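Local coordinates for protein HTH-type transcriptional regulator PrpR (Mycobacterium tuberculosis, PDB 6D2S) that regulates transcription of the genes for short-chain fatty acid catabolism, through both the glyoxylate and methylcitrate routes, and is needed for assimilating propionate derived from cholesterol, at residues W81-Q86 and D250-Y254; F10-R14 and I107-D111; S199-F203 and M234-Y240; V217-F221 and N260-G264. All coordinates share one frame; numbering follows the deposited sequence.

Contact 1 (W81-Q86 and D250-Y254); sequences WLMPGQ and DGLGY. With CA (calcium ion), chain C.
A calcium-binding loop between strands 239-247 and 261-268 meets the N-terminal end of helix 84-99 here. Met-83 is the N-cap residue of that helix. Its backbone N donates to Gly-251 O at 2.8 Å, with a nearly straight N-H...O angle of 165°. The donor stands above the carbonyl plane of Gly-251. Beside it, the Met-83 CB packs on Leu-252 CD1 at 3.6 Å, while the thioether folds back and leads away from the loop. Gln-86, in the first turn of the helix, lays its aliphatic part along the loop backbone. Its CG lies 3.2 Å from Gly-253 O, and its CB also faces Gly-251 O. A bend at chi2 (-52°) turns the amide along the loop toward Tyr-254, and the amide OE1 is held by Gln-90 of the same helix. At the other end, the six-membered ring of Trp-81 presents its edge to the loop, with CZ3 3.6 Å from Asp-250 O. The loop is fixed from within as well. Asp-250 OD2 binds calcium at 2.4 Å and also accepts from Leu-252 N. Leu-252 O is a second calcium ligand, at 2.3 Å. Ala-248 O and three waters join them. An Asx turn whose carboxylate also binds calcium, with two backbone carbonyls as further ligands, shapes this interstrand loop, which packs on a helix N-terminus of the IrrE-like region.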
loop_
_atom_site.group_PDB
_atom_site.type_symbol
_atom_site.label_atom_id
_atom_site.label_comp_id
_atom_site.label_asym_id
_atom_site.label_seq_id
_atom_site.Cartn_x
_atom_site.Cartn_y
_atom_site.Cartn_z
ATOM N N TRP A 81 -2.393 19.319 -4.617
ATOM C CA TRP A 81 -3.716 18.803 -4.290
ATOM C C TRP A 81 -3.670 17.520 -3.467
ATOM O O TRP A 81 -4.731 17.004 -3.096
ATOM C CB TRP A 81 -4.538 18.582 -5.566
ATOM C CG TRP A 81 -3.872 17.761 -6.627
ATOM C CD1 TRP A 81 -3.083 18.216 -7.643
ATOM C CD2 TRP A 81 -3.947 16.335 -6.786
ATOM N NE1 TRP A 81 -2.662 17.161 -8.424
ATOM C CE2 TRP A 81 -3.175 15.999 -7.916
ATOM C CE3 TRP A 81 -4.594 15.316 -6.081
ATOM C CZ2 TRP A 81 -3.032 14.681 -8.359
ATOM C CZ3 TRP A 81 -4.459 14.011 -6.524
ATOM C CH2 TRP A 81 -3.682 13.706 -7.652
ATOM N N LEU A 82 -2.483 17.002 -3.157
ATOM C CA LEU A 82 -2.373 15.827 -2.303
ATOM C C LEU A 82 -2.471 16.201 -0.831
ATOM O O LEU A 82 -1.981 17.253 -0.411
ATOM C CB LEU A 82 -1.042 15.112 -2.545
ATOM C CG LEU A 82 -0.774 14.594 -3.953
ATOM C CD1 LEU A 82 0.658 14.075 -4.046
ATOM C CD2 LEU A 82 -1.781 13.493 -4.349
ATOM N N MET A 83 -3.118 15.331 -0.047
ATOM C CA MET A 83 -3.123 15.481 1.399
ATOM C C MET A 83 -1.755 15.116 1.967
ATOM O O MET A 83 -0.936 14.490 1.285
ATOM C CB MET A 83 -4.203 14.602 2.028
ATOM C CG MET A 83 -5.618 15.022 1.696
ATOM S SD MET A 83 -5.982 16.670 2.315
ATOM C CE MET A 83 -5.769 16.439 4.077
ATOM N N PRO A 84 -1.476 15.508 3.217
ATOM C CA PRO A 84 -0.143 15.237 3.789
ATOM C C PRO A 84 0.311 13.793 3.664
ATOM O O PRO A 84 1.494 13.537 3.396
ATOM C CB PRO A 84 -0.314 15.656 5.254
ATOM C CG PRO A 84 -1.341 16.757 5.188
ATOM C CD PRO A 84 -2.320 16.303 4.130
ATOM N N GLY A 85 -0.600 12.834 3.831
ATOM C CA GLY A 85 -0.197 11.441 3.728
ATOM C C GLY A 85 0.299 11.084 2.342
ATOM O O GLY A 85 1.291 10.363 2.192
ATOM N N GLN A 86 -0.391 11.572 1.305
ATOM C CA GLN A 86 0.059 11.294 -0.059
ATOM C C GLN A 86 1.284 12.114 -0.434
ATOM O O GLN A 86 2.128 11.637 -1.199
ATOM C CB GLN A 86 -1.065 11.544 -1.068
ATOM C CG GLN A 86 -1.725 10.253 -1.550
ATOM C CD GLN A 86 -0.714 9.226 -2.077
ATOM O OE1 GLN A 86 -0.138 9.386 -3.162
ATOM N NE2 GLN A 86 -0.496 8.169 -1.303
ATOM N N ASP A 250 -9.716 11.771 -4.570
ATOM C CA ASP A 250 -9.312 12.996 -3.893
ATOM C C ASP A 250 -7.799 13.020 -3.705
ATOM O O ASP A 250 -7.064 12.458 -4.524
ATOM C CB ASP A 250 -10.039 13.113 -2.550
ATOM C CG ASP A 250 -9.692 11.986 -1.601
ATOM O OD1 ASP A 250 -10.144 12.027 -0.437
ATOM O OD2 ASP A 250 -8.947 11.066 -2.013
ATOM N N GLY A 251 -7.323 13.647 -2.631
ATOM C CA GLY A 251 -5.904 13.795 -2.382
ATOM C C GLY A 251 -5.275 12.763 -1.465
ATOM O O GLY A 251 -4.107 12.921 -1.095
ATOM N N LEU A 252 -5.993 11.714 -1.084
ATOM C CA LEU A 252 -5.457 10.710 -0.179
ATOM C C LEU A 252 -5.534 9.331 -0.826
ATOM O O LEU A 252 -6.375 9.084 -1.692
ATOM C CB LEU A 252 -6.217 10.719 1.149
ATOM C CG LEU A 252 -5.479 10.281 2.413
ATOM C CD1 LEU A 252 -4.178 11.048 2.599
ATOM C CD2 LEU A 252 -6.391 10.475 3.625
ATOM N N GLY A 253 -4.649 8.432 -0.395
ATOM C CA GLY A 253 -4.556 7.113 -0.988
ATOM C C GLY A 253 -3.718 7.108 -2.252
ATOM O O GLY A 253 -3.660 8.112 -2.967
ATOM N N TYR A 254 -3.061 5.983 -2.545
ATOM C CA TYR A 254 -2.159 5.947 -3.688
ATOM C C TYR A 254 -2.881 5.759 -5.014
ATOM O O TYR A 254 -2.267 5.977 -6.060
ATOM C CB TYR A 254 -1.105 4.839 -3.520
ATOM C CG TYR A 254 -1.666 3.428 -3.462
ATOM C CD1 TYR A 254 -1.995 2.736 -4.628
ATOM C CD2 TYR A 254 -1.848 2.781 -2.244
ATOM C CE1 TYR A 254 -2.507 1.445 -4.571
ATOM C CE2 TYR A 254 -2.356 1.488 -2.183
ATOM C CZ TYR A 254 -2.683 0.828 -3.345
ATOM O OH TYR A 254 -3.185 -0.458 -3.280
HETATM CA CA CA C . -8.545 8.662 -2.193
HETATM O O HOH W 1 -8.302 6.884 -0.546
HETATM O O HOH W 2 -8.037 6.825 -3.504
HETATM O O HOH W 3 -7.660 10.249 -4.056
#

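Contact 2 (F10-R14 and I107-D111); sequences FFYDR and IVATD. With CA (calcium ion), chain B.
Arg-14 NH2 donates to Thr-110 OG1 at 2.8 Å, with the hydroxyl at the edge of the guanidinium and slightly tilted from its plane. The hydroxyl in turn donates a hydrogen bond to Ile-107 O at 2.6 Å. Ile-107 O also accepts from Thr-110 N, so two donors grip it. The ring of Phe-10 reaches across beside this pair. Its CZ touches Ile-107 CG2 at 3.6 Å, and its CD1 edge meets Asp-111 OD2 at 3.5 Å, with ring and carboxylate nearly coplanar (17°). Phe-10 CG lies anti to the backbone N (chi1 179°), which sends the ring toward helix 101-109. One face of the guanidinium then covers the rim of that ring. Arg-14 NH1 donates to Phe-10 O at 2.9 Å on a carbonyl lone pair, fixing the group's rotation. Water 4 joins Asp-13 OD2 to Arg-14 NH1, with a weak bond to Asp-111 OD2. Water 5 joins Arg-14 NE to Thr-110 OG1. Asp-13 is held by a calcium ion shared with Asp-9. The contact joins the C-terminal ends of helices 3-13 and 101-109, and Ile-107 and Val-108 carry the packing on to Leu-126 of helix 116-135.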
loop_
_atom_site.group_PDB
_atom_site.type_symbol
_atom_site.label_atom_id
_atom_site.label_comp_id
_atom_site.label_asym_id
_atom_site.label_seq_id
_atom_site.Cartn_x
_atom_site.Cartn_y
_atom_site.Cartn_z
ATOM N N PHE A 10 6.379 -12.033 -8.940
ATOM C CA PHE A 10 7.537 -11.607 -8.158
ATOM C C PHE A 10 7.146 -11.352 -6.701
ATOM O O PHE A 10 7.807 -11.824 -5.764
ATOM C CB PHE A 10 8.145 -10.351 -8.793
ATOM C CG PHE A 10 9.329 -9.801 -8.048
ATOM C CD1 PHE A 10 10.614 -10.184 -8.389
ATOM C CD2 PHE A 10 9.152 -8.894 -7.008
ATOM C CE1 PHE A 10 11.710 -9.677 -7.699
ATOM C CE2 PHE A 10 10.247 -8.388 -6.309
ATOM C CZ PHE A 10 11.519 -8.781 -6.653
ATOM N N PHE A 11 6.065 -10.607 -6.488
ATOM C CA PHE A 11 5.650 -10.359 -5.113
ATOM C C PHE A 11 5.043 -11.612 -4.480
ATOM O O PHE A 11 5.285 -11.881 -3.297
ATOM C CB PHE A 11 4.695 -9.170 -5.052
ATOM C CG PHE A 11 5.401 -7.827 -5.113
ATOM C CD1 PHE A 11 5.914 -7.243 -3.963
ATOM C CD2 PHE A 11 5.571 -7.169 -6.328
ATOM C CE1 PHE A 11 6.571 -6.004 -4.024
ATOM C CE2 PHE A 11 6.230 -5.950 -6.398
ATOM C CZ PHE A 11 6.728 -5.365 -5.239
ATOM N N TYR A 12 4.295 -12.406 -5.254
ATOM C CA TYR A 12 3.703 -13.634 -4.720
ATOM C C TYR A 12 4.774 -14.565 -4.159
ATOM O O TYR A 12 4.626 -15.128 -3.060
ATOM C CB TYR A 12 2.905 -14.366 -5.801
ATOM C CG TYR A 12 2.381 -15.697 -5.318
ATOM C CD1 TYR A 12 1.242 -15.756 -4.516
ATOM C CD2 TYR A 12 3.040 -16.886 -5.606
ATOM C CE1 TYR A 12 0.750 -16.959 -4.036
ATOM C CE2 TYR A 12 2.546 -18.105 -5.121
ATOM C CZ TYR A 12 1.403 -18.124 -4.335
ATOM O OH TYR A 12 0.913 -19.322 -3.846
ATOM N N ASP A 13 5.842 -14.770 -4.928
ATOM C CA ASP A 13 6.928 -15.655 -4.521
ATOM C C ASP A 13 7.612 -15.179 -3.260
ATOM O O ASP A 13 8.289 -15.972 -2.595
ATOM C CB ASP A 13 7.966 -15.758 -5.639
ATOM C CG ASP A 13 7.458 -16.545 -6.817
ATOM O OD1 ASP A 13 6.419 -17.214 -6.648
ATOM O OD2 ASP A 13 8.075 -16.483 -7.907
ATOM N N ARG A 14 7.473 -13.897 -2.928
ATOM C CA ARG A 14 8.094 -13.338 -1.741
ATOM C C ARG A 14 7.080 -13.103 -0.623
ATOM O O ARG A 14 7.377 -12.369 0.325
ATOM C CB ARG A 14 8.842 -12.053 -2.114
ATOM C CG ARG A 14 10.139 -12.347 -2.918
ATOM C CD ARG A 14 10.615 -11.211 -3.850
ATOM N NE ARG A 14 11.768 -11.679 -4.641
ATOM C CZ ARG A 14 11.670 -12.499 -5.686
ATOM N NH1 ARG A 14 10.476 -12.925 -6.084
ATOM N NH2 ARG A 14 12.756 -12.919 -6.330
ATOM N N ILE A 107 17.342 -6.572 -5.409
ATOM C CA ILE A 107 16.139 -7.364 -5.163
ATOM C C ILE A 107 15.515 -7.812 -6.484
ATOM O O ILE A 107 15.167 -8.987 -6.661
ATOM C CB ILE A 107 15.147 -6.560 -4.303
ATOM C CG1 ILE A 107 15.697 -6.376 -2.884
ATOM C CG2 ILE A 107 13.790 -7.261 -4.259
ATOM C CD1 ILE A 107 15.047 -5.216 -2.122
ATOM N N VAL A 108 15.372 -6.882 -7.433
ATOM C CA VAL A 108 14.824 -7.229 -8.746
ATOM C C VAL A 108 15.645 -8.335 -9.388
ATOM O O VAL A 108 15.106 -9.234 -10.052
ATOM C CB VAL A 108 14.769 -5.980 -9.649
ATOM C CG1 VAL A 108 14.410 -6.366 -11.080
ATOM C CG2 VAL A 108 13.796 -4.954 -9.099
ATOM N N ALA A 109 16.964 -8.289 -9.199
ATOM C CA ALA A 109 17.853 -9.228 -9.864
ATOM C C ALA A 109 17.683 -10.655 -9.357
ATOM O O ALA A 109 18.119 -11.593 -10.037
ATOM C CB ALA A 109 19.303 -8.766 -9.702
ATOM N N THR A 110 17.049 -10.851 -8.198
ATOM C CA THR A 110 16.846 -12.215 -7.718
ATOM C C THR A 110 15.812 -12.987 -8.533
ATOM O O THR A 110 15.687 -14.196 -8.334
ATOM C CB THR A 110 16.428 -12.236 -6.239
ATOM O OG1 THR A 110 15.170 -11.569 -6.073
ATOM C CG2 THR A 110 17.481 -11.558 -5.360
ATOM N N ASP A 111 15.056 -12.334 -9.417
ATOM C CA ASP A 111 14.115 -13.026 -10.304
ATOM C C ASP A 111 14.758 -13.088 -11.692
ATOM O O ASP A 111 14.692 -12.122 -12.454
ATOM C CB ASP A 111 12.768 -12.308 -10.333
ATOM C CG ASP A 111 11.649 -13.177 -10.885
ATOM O OD1 ASP A 111 11.958 -14.189 -11.539
ATOM O OD2 ASP A 111 10.458 -12.847 -10.686
HETATM CA CA CA B . 6.393 -18.005 -8.920
HETATM O O HOH W 4 9.636 -14.449 -8.712
HETATM O O HOH W 5 14.113 -11.180 -3.011
#

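Contact 3 (S199-F203 and M234-Y240); sequences SATAF and MPDGRSY. With NA (sodium ion), chain G.
The Phe-203 ring is sandwiched between Pro-235 CD over one face and Thr-201 CB, from its own segment, toward the rim of the other. The proline contact is a CH-pi interaction, with CD 4.0 Å from the ring centroid and 10° off the normal. At the ring edge lie the carboxylate of Asp-236 and the hydroxyl of Tyr-240. The ring and carboxylate planes stand almost perpendicular (86°). Phe-203 thus docks on a type I beta turn, Met-234 to Gly-237, which links strands 228-233 and 239-247 of the antiparallel sheet. Met-234 adds a Met-aromatic contact. Its SD lies 3.5 Å from Phe-203 CE1, and its CB lies near Phe-203 CZ. The Met-234 chain bends at chi2 and chi3, and this brings the sulfur obliquely to the ring. Asp-236 closes an Asx turn, since its OD1 accepts from Arg-238 N at 3.0 Å. Ser-199 O, on the other segment, binds sodium together with Asn-15 and three waters. One of these, water 6, also donates to Thr-201 O. The Thr-201 hydroxyl bonds to Gln-198, and its methyl CG2 faces the hydroxyl of Tyr-240. Ile-184 of strand 183-189 touches Thr-201, Phe-203, Met-234 and Tyr-240 alike. Tyr-240 OH donates to Asp-236 OD2 at 2.8 Å, from the syn side but tilted out of the carboxylate plane; the same hydroxyl oxygen lies 3.3 Å from Thr-201 CG2.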
loop_
_atom_site.group_PDB
_atom_site.type_symbol
_atom_site.label_atom_id
_atom_site.label_comp_id
_atom_site.label_asym_id
_atom_site.label_seq_id
_atom_site.Cartn_x
_atom_site.Cartn_y
_atom_site.Cartn_z
ATOM N N SER A 199 -1.360 -13.693 -0.032
ATOM C CA SER A 199 -0.223 -13.994 0.828
ATOM C C SER A 199 -0.072 -15.489 1.076
ATOM O O SER A 199 1.001 -16.047 0.846
ATOM C CB SER A 199 -0.352 -13.259 2.167
ATOM O OG SER A 199 -1.626 -13.473 2.747
ATOM N N ALA A 200 -1.139 -16.154 1.530
ATOM C CA ALA A 200 -1.057 -17.547 1.945
ATOM C C ALA A 200 -1.624 -18.529 0.931
ATOM O O ALA A 200 -1.264 -19.709 0.977
ATOM C CB ALA A 200 -1.789 -17.743 3.279
ATOM N N THR A 201 -2.503 -18.080 0.035
ATOM C CA THR A 201 -3.237 -18.966 -0.849
ATOM C C THR A 201 -2.536 -19.075 -2.204
ATOM O O THR A 201 -1.530 -18.419 -2.473
ATOM C CB THR A 201 -4.685 -18.484 -1.006
ATOM O OG1 THR A 201 -4.701 -17.117 -1.440
ATOM C CG2 THR A 201 -5.434 -18.596 0.323
ATOM N N ALA A 202 -3.080 -19.927 -3.064
ATOM C CA ALA A 202 -2.562 -20.127 -4.408
ATOM C C ALA A 202 -3.719 -20.508 -5.330
ATOM O O ALA A 202 -3.733 -21.561 -5.962
ATOM C CB ALA A 202 -1.459 -21.183 -4.403
ATOM N N PHE A 203 -4.720 -19.636 -5.413
ATOM C CA PHE A 203 -5.923 -19.910 -6.195
ATOM C C PHE A 203 -5.635 -19.853 -7.692
ATOM O O PHE A 203 -5.137 -18.846 -8.198
ATOM C CB PHE A 203 -7.034 -18.916 -5.832
ATOM C CG PHE A 203 -7.501 -19.020 -4.405
ATOM C CD1 PHE A 203 -7.725 -17.882 -3.650
ATOM C CD2 PHE A 203 -7.722 -20.259 -3.822
ATOM C CE1 PHE A 203 -8.153 -17.973 -2.336
ATOM C CE2 PHE A 203 -8.152 -20.358 -2.509
ATOM C CZ PHE A 203 -8.368 -19.213 -1.768
ATOM N N MET A 234 -14.261 -19.454 -0.843
ATOM C CA MET A 234 -13.286 -19.388 -1.920
ATOM C C MET A 234 -13.006 -20.774 -2.496
ATOM O O MET A 234 -13.509 -21.787 -1.995
ATOM C CB MET A 234 -11.991 -18.739 -1.418
ATOM C CG MET A 234 -12.156 -17.263 -1.073
ATOM S SD MET A 234 -11.182 -16.156 -2.113
ATOM C CE MET A 234 -11.941 -16.405 -3.713
ATOM N N PRO A 235 -12.234 -20.851 -3.584
ATOM C CA PRO A 235 -12.104 -22.129 -4.301
ATOM C C PRO A 235 -11.488 -23.250 -3.480
ATOM O O PRO A 235 -11.538 -24.402 -3.925
ATOM C CB PRO A 235 -11.225 -21.770 -5.505
ATOM C CG PRO A 235 -11.478 -20.314 -5.720
ATOM C CD PRO A 235 -11.630 -19.737 -4.339
ATOM N N ASP A 236 -10.916 -22.964 -2.312
ATOM C CA ASP A 236 -10.365 -24.014 -1.463
ATOM C C ASP A 236 -11.414 -24.660 -0.566
ATOM O O ASP A 236 -11.095 -25.603 0.162
ATOM C CB ASP A 236 -9.218 -23.458 -0.605
ATOM C CG ASP A 236 -9.642 -22.281 0.262
ATOM O OD1 ASP A 236 -10.804 -21.831 0.154
ATOM O OD2 ASP A 236 -8.805 -21.803 1.059
ATOM N N GLY A 237 -12.656 -24.191 -0.609
ATOM C CA GLY A 237 -13.682 -24.704 0.269
ATOM C C GLY A 237 -13.741 -24.045 1.630
ATOM O O GLY A 237 -14.596 -24.413 2.442
ATOM N N ARG A 238 -12.868 -23.082 1.911
ATOM C CA ARG A 238 -12.926 -22.370 3.177
ATOM C C ARG A 238 -13.654 -21.047 2.997
ATOM O O ARG A 238 -13.691 -20.483 1.901
ATOM C CB ARG A 238 -11.521 -22.146 3.739
ATOM C CG ARG A 238 -10.790 -23.465 3.993
ATOM C CD ARG A 238 -9.516 -23.265 4.763
ATOM N NE ARG A 238 -9.756 -22.635 6.056
ATOM C CZ ARG A 238 -9.988 -23.299 7.184
ATOM N NH1 ARG A 238 -10.018 -24.626 7.182
ATOM N NH2 ARG A 238 -10.184 -22.632 8.315
ATOM N N SER A 239 -14.249 -20.569 4.087
ATOM C CA SER A 239 -14.962 -19.303 4.079
ATOM C C SER A 239 -14.014 -18.168 4.424
ATOM O O SER A 239 -13.150 -18.309 5.293
ATOM C CB SER A 239 -16.124 -19.321 5.071
ATOM O OG SER A 239 -17.049 -20.350 4.735
ATOM N N TYR A 240 -14.198 -17.041 3.743
ATOM C CA TYR A 240 -13.400 -15.847 3.961
ATOM C C TYR A 240 -14.310 -14.713 4.396
ATOM O O TYR A 240 -15.437 -14.587 3.907
ATOM C CB TYR A 240 -12.621 -15.465 2.701
ATOM C CG TYR A 240 -11.476 -16.416 2.440
ATOM C CD1 TYR A 240 -10.154 -16.041 2.676
ATOM C CD2 TYR A 240 -11.724 -17.707 1.999
ATOM C CE1 TYR A 240 -9.112 -16.938 2.453
ATOM C CE2 TYR A 240 -10.697 -18.601 1.773
ATOM C CZ TYR A 240 -9.399 -18.218 1.999
ATOM O OH TYR A 240 -8.393 -19.135 1.765
HETATM NA NA NA G . 2.574 -17.335 0.143
HETATM O O HOH W 6 1.036 -18.251 -0.993
HETATM O O HOH W 7 1.828 -18.191 2.243
HETATM O O HOH W 8 2.400 -15.229 -1.223
#

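Contact 4 (V217-F221 and N260-G264); sequences VHDAF and NFAVG
The methyl of Ala-262 is the central bump of this buried contact. It enters a hollow made by Val-217, Ala-220 and Phe-221, which lie along one turn of helix 215-218 and the 3-10 segment after it. Val-217 CG1 forms one wall, 3.6 Å from Ala-262 CB. The backbone O of Val-217 lies just as near that methyl. Ala-220 CB closes the hollow at 4.0 Å from Ala-262 CB. The ring of Phe-221 forms the remaining wall and turns a face to the methyl. This is a CH-pi contact, with Ala-262 CB 4.0 Å from the ring centroid and 28° off the ring normal. The ring's far end continues along the strand backbone, where Phe-221 CZ lies 3.5 Å from Ala-262 N. Asn-260 O sits beyond it, near the plane of the ring at its edge. Phe-221 CG is anti to the carbonyl carbon (chi1 -70°), and this lays the ring alongside the strand. At the other end the roles reverse. Val-217 is the bump, and its CG2 settles on the bare backbone of Gly-264, 3.7 Å from the CA. With CG1 on Ala-262 and CG2 on Gly-264, the two branches of Val-217 span alternate residues of the strand. Strand 261-268 runs between strands 183-189 and 239-247, and the short helix lies over this face of the sheet. Phe-261 and Val-263 point away from it, and Val-263 meets helix 163-170.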
loop_
_atom_site.group_PDB
_atom_site.type_symbol
_atom_site.label_atom_id
_atom_site.label_comp_id
_atom_site.label_asym_id
_atom_site.label_seq_id
_atom_site.Cartn_x
_atom_site.Cartn_y
_atom_site.Cartn_z
ATOM N N VAL A 217 -15.972 -7.339 -3.260
ATOM C CA VAL A 217 -15.438 -5.988 -3.336
ATOM C C VAL A 217 -16.285 -5.094 -4.232
ATOM O O VAL A 217 -16.546 -3.937 -3.889
ATOM C CB VAL A 217 -13.967 -5.992 -3.808
ATOM C CG1 VAL A 217 -13.482 -4.575 -4.049
ATOM C CG2 VAL A 217 -13.094 -6.691 -2.778
ATOM N N HIS A 218 -16.739 -5.614 -5.374
ATOM C CA HIS A 218 -17.561 -4.804 -6.263
ATOM C C HIS A 218 -18.836 -4.329 -5.574
ATOM O O HIS A 218 -19.346 -3.248 -5.898
ATOM C CB HIS A 218 -17.898 -5.585 -7.532
ATOM C CG HIS A 218 -18.396 -4.723 -8.650
ATOM N ND1 HIS A 218 -19.730 -4.424 -8.822
ATOM C CD2 HIS A 218 -17.734 -4.084 -9.645
ATOM C CE1 HIS A 218 -19.870 -3.643 -9.879
ATOM N NE2 HIS A 218 -18.675 -3.423 -10.396
ATOM N N ASP A 219 -19.362 -5.106 -4.620
ATOM C CA ASP A 219 -20.547 -4.670 -3.884
ATOM C C ASP A 219 -20.359 -3.298 -3.247
ATOM O O ASP A 219 -21.345 -2.615 -2.959
ATOM C CB ASP A 219 -20.906 -5.684 -2.789
ATOM C CG ASP A 219 -21.654 -6.908 -3.319
ATOM O OD1 ASP A 219 -22.054 -6.927 -4.501
ATOM O OD2 ASP A 219 -21.839 -7.857 -2.531
ATOM N N ALA A 220 -19.112 -2.880 -3.002
ATOM C CA ALA A 220 -18.882 -1.570 -2.396
ATOM C C ALA A 220 -19.469 -0.443 -3.235
ATOM O O ALA A 220 -19.919 0.571 -2.684
ATOM C CB ALA A 220 -17.382 -1.341 -2.182
ATOM N N PHE A 221 -19.469 -0.589 -4.561
ATOM C CA PHE A 221 -19.976 0.477 -5.419
ATOM C C PHE A 221 -21.463 0.747 -5.211
ATOM O O PHE A 221 -21.964 1.779 -5.672
ATOM C CB PHE A 221 -19.722 0.144 -6.891
ATOM C CG PHE A 221 -18.276 0.208 -7.291
ATOM C CD1 PHE A 221 -17.603 1.421 -7.318
ATOM C CD2 PHE A 221 -17.595 -0.942 -7.661
ATOM C CE1 PHE A 221 -16.269 1.486 -7.686
ATOM C CE2 PHE A 221 -16.265 -0.886 -8.039
ATOM C CZ PHE A 221 -15.599 0.331 -8.051
ATOM N N ASN A 260 -12.885 5.867 -10.123
ATOM C CA ASN A 260 -13.291 5.334 -8.831
ATOM C C ASN A 260 -12.935 3.859 -8.715
ATOM O O ASN A 260 -13.140 3.076 -9.647
ATOM C CB ASN A 260 -14.791 5.531 -8.610
ATOM C CG ASN A 260 -15.143 6.967 -8.257
ATOM O OD1 ASN A 260 -15.756 7.677 -9.052
ATOM N ND2 ASN A 260 -14.757 7.397 -7.060
ATOM N N PHE A 261 -12.392 3.489 -7.562
ATOM C CA PHE A 261 -12.006 2.117 -7.279
ATOM C C PHE A 261 -12.743 1.617 -6.046
ATOM O O PHE A 261 -13.195 2.394 -5.199
ATOM C CB PHE A 261 -10.488 1.994 -7.050
ATOM C CG PHE A 261 -9.655 2.425 -8.230
ATOM C CD1 PHE A 261 -9.296 1.515 -9.213
ATOM C CD2 PHE A 261 -9.231 3.738 -8.353
ATOM C CE1 PHE A 261 -8.528 1.909 -10.300
ATOM C CE2 PHE A 261 -8.461 4.138 -9.436
ATOM C CZ PHE A 261 -8.111 3.222 -10.410
ATOM N N ALA A 262 -12.855 0.299 -5.959
ATOM C CA ALA A 262 -13.219 -0.380 -4.729
ATOM C C ALA A 262 -12.045 -1.251 -4.323
ATOM O O ALA A 262 -11.391 -1.862 -5.173
ATOM C CB ALA A 262 -14.477 -1.230 -4.894
ATOM N N VAL A 263 -11.786 -1.310 -3.023
ATOM C CA VAL A 263 -10.672 -2.076 -2.484
ATOM C C VAL A 263 -11.181 -2.905 -1.317
ATOM O O VAL A 263 -12.040 -2.458 -0.553
ATOM C CB VAL A 263 -9.518 -1.147 -2.057
ATOM C CG1 VAL A 263 -8.547 -1.874 -1.144
ATOM C CG2 VAL A 263 -8.810 -0.614 -3.294
ATOM N N GLY A 264 -10.671 -4.124 -1.194
ATOM C CA GLY A 264 -11.134 -5.009 -0.147
ATOM C C GLY A 264 -10.035 -5.914 0.354
ATOM O O GLY A 264 -9.015 -6.129 -0.311
#

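In the fold
From the N terminus, helix 3-13 enters contact 2, which closes when 107-111 returns to it. Contact 1 opens inside that loop at 81-86 and closes only at 250-254, so contacts 1 and 2 cross. Contact 3, between 199-203 and 234-240, is nested within contact 1. Contact 4 opens at 217-221, inside contact 3, and ends at 260-264, crossing both contacts 1 and 3. Contact 1 joins the IrrE-like region to the C-terminal region. Contact 3 joins the loop after strand 194-198 to the turn between strands 228-233 and 239-247, and contact 4 packs the short helix on strand 261-268 of the same sheet. Contacts 2 and 3 touch, with Tyr-12 OH and Thr-201 O 2.9 Å apart, a probable hydrogen bond.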